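Local coordinates for protein alkaline serine protease (Thermobifida fusca, PDB 2PFE) that probably cleaves peptide bonds within protein substrates as a serine endopeptidase of the alpha-lytic protease type, this chain being its protease domain, at residues S95-S100 with G142-T146. Numbering follows the deposited sequence. Where two conformers were deposited one is given.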
loop_
_atom_site.group_PDB
_atom_site.type_symbol
_atom_site.label_atom_id
_atom_site.label_comp_id
_atom_site.label_asym_id
_atom_site.label_seq_id
_atom_site.Cartn_x
_atom_site.Cartn_y
_atom_site.Cartn_z
ATOM N N SER A 95 0.210 -16.883 7.951
ATOM C CA SER A 95 -1.147 -16.352 8.039
ATOM C C SER A 95 -1.744 -16.091 6.654
ATOM O O SER A 95 -1.013 -15.768 5.712
ATOM C CB SER A 95 -1.139 -15.029 8.804
ATOM O OG SER A 95 -2.464 -14.521 8.947
ATOM N N SER A 96 -3.062 -16.183 6.540
ATOM C CA SER A 96 -3.733 -15.660 5.357
ATOM C C SER A 96 -3.588 -14.145 5.330
ATOM O O SER A 96 -3.429 -13.485 6.374
ATOM C CB SER A 96 -5.218 -16.033 5.405
ATOM O OG SER A 96 -5.811 -15.503 6.570
ATOM N N VAL A 97 -3.678 -13.585 4.130
ATOM C CA VAL A 97 -3.618 -12.152 3.966
ATOM C C VAL A 97 -4.295 -11.831 2.633
ATOM O O VAL A 97 -4.311 -12.664 1.715
ATOM C CB VAL A 97 -2.146 -11.663 4.023
ATOM C CG1 VAL A 97 -1.342 -12.169 2.815
ATOM C CG2 VAL A 97 -2.042 -10.147 4.163
ATOM N N CYS A 98 -4.882 -10.642 2.537
ATOM C CA CYS A 98 -5.464 -10.185 1.276
ATOM C C CYS A 98 -4.974 -8.794 0.958
ATOM O O CYS A 98 -4.655 -8.021 1.868
ATOM C CB CYS A 98 -6.984 -10.149 1.354
ATOM S SG CYS A 98 -7.792 -11.748 1.712
ATOM N N ARG A 99 -4.900 -8.494 -0.334
ATOM C CA ARG A 99 -4.552 -7.165 -0.826
ATOM C C ARG A 99 -5.649 -6.597 -1.712
ATOM O O ARG A 99 -6.439 -7.335 -2.324
ATOM C CB ARG A 99 -3.219 -7.175 -1.596
ATOM C CG ARG A 99 -3.081 -8.239 -2.698
ATOM C CD ARG A 99 -2.199 -7.748 -3.858
ATOM N NE ARG A 99 -2.864 -6.646 -4.533
ATOM C CZ ARG A 99 -3.715 -6.809 -5.546
ATOM N NH1 ARG A 99 -3.927 -8.010 -6.072
ATOM N NH2 ARG A 99 -4.357 -5.762 -6.052
ATOM N N SER A 100 -5.697 -5.269 -1.745
ATOM C CA SER A 100 -6.625 -4.527 -2.585
ATOM C C SER A 100 -5.869 -3.596 -3.513
ATOM O O SER A 100 -4.951 -2.922 -3.092
ATOM C CB SER A 100 -7.586 -3.715 -1.712
ATOM O OG SER A 100 -8.542 -2.998 -2.486
ATOM N N GLY A 142 -1.056 -0.511 -2.767
ATOM C CA GLY A 142 -2.328 -0.887 -2.171
ATOM C C GLY A 142 -2.166 -1.648 -0.871
ATOM O O GLY A 142 -1.121 -2.228 -0.600
ATOM N N PRO A 143 -3.221 -1.678 -0.062
ATOM C CA PRO A 143 -3.148 -2.218 1.289
ATOM C C PRO A 143 -3.231 -3.735 1.360
ATOM O O PRO A 143 -3.880 -4.376 0.510
ATOM C CB PRO A 143 -4.404 -1.633 1.941
ATOM C CG PRO A 143 -5.420 -1.577 0.800
ATOM C CD PRO A 143 -4.556 -1.132 -0.376
ATOM N N TRP A 144 -2.652 -4.270 2.430
ATOM C CA TRP A 144 -2.729 -5.686 2.790
ATOM C C TRP A 144 -3.368 -5.766 4.155
ATOM O O TRP A 144 -2.990 -5.006 5.060
ATOM C CB TRP A 144 -1.318 -6.297 2.857
ATOM C CG TRP A 144 -0.682 -6.365 1.511
ATOM C CD1 TRP A 144 -0.225 -5.314 0.777
ATOM C CD2 TRP A 144 -0.461 -7.548 0.700
ATOM N NE1 TRP A 144 0.255 -5.751 -0.440
ATOM C CE2 TRP A 144 0.122 -7.113 -0.515
ATOM C CE3 TRP A 144 -0.727 -8.920 0.876
ATOM C CZ2 TRP A 144 0.493 -7.991 -1.535
ATOM C CZ3 TRP A 144 -0.390 -9.805 -0.165
ATOM C CH2 TRP A 144 0.225 -9.326 -1.353
ATOM N N LEU A 145 -4.327 -6.674 4.287
ATOM C CA LEU A 145 -5.072 -6.895 5.526
ATOM C C LEU A 145 -5.088 -8.361 5.906
ATOM O O LEU A 145 -5.242 -9.257 5.045
ATOM C CB LEU A 145 -6.530 -6.420 5.390
ATOM C CG LEU A 145 -6.802 -4.921 5.310
ATOM C CD1 LEU A 145 -8.229 -4.709 4.811
ATOM C CD2 LEU A 145 -6.568 -4.259 6.643
ATOM N N THR A 146 -4.895 -8.609 7.190
ATOM C CA THR A 146 -5.266 -9.892 7.763
ATOM C C THR A 146 -6.415 -9.563 8.697
ATOM O O THR A 146 -6.216 -8.934 9.748
ATOM C CB THR A 146 -4.097 -10.563 8.499
ATOM O OG1 THR A 146 -3.040 -10.799 7.556
ATOM C CG2 THR A 146 -4.551 -11.895 9.106
#
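Three main-chain hydrogen bonds join antiparallel strands 96-100 and 143-146, closing the second β-barrel of this chymotrypsin-like fold. C98 and L145 form the hydrogen-bonded pair: C98 N gives to L145 O (2.9 Å) and L145 N to C98 O (2.8 Å), both nearly straight. S100 N reaches P143 O at 3.0 Å; proline, lacking an amide hydrogen, serves here purely as acceptor. G142 CA approaches S100 O at 3.4 Å, where a CB would clash. Beyond V97 the ladder continues through a side chain, T146 OG1 donating to S96 O (3.0 Å), an acceptor that also takes S95 OG (2.9 Å).

R99 and W144 form the non-hydrogen-bonded pair, their CA atoms 4.3 Å apart. With both side chains on one face, R99 CB lies 3.6 Å from the centroid of the W144 six-membered ring, a CH-π contact, while V97 CG2 meets the ring edge at W144 CE3 (3.7 Å). The polar ends find partners beyond the two strands: W144 NE1 hydrogen-bonds to T154 OG1, S100 OG to N76 O, and R99 NH1 to C134 O and T104 OG1, while R99 NH2 salt-bridges D139 OD2. C98 is disulfide-linked to C108. Thus a buried arginine, its charge balanced and its stem packed on tryptophan, ties the barrel seam to the inhibitor-binding pocket, to which D139 belongs.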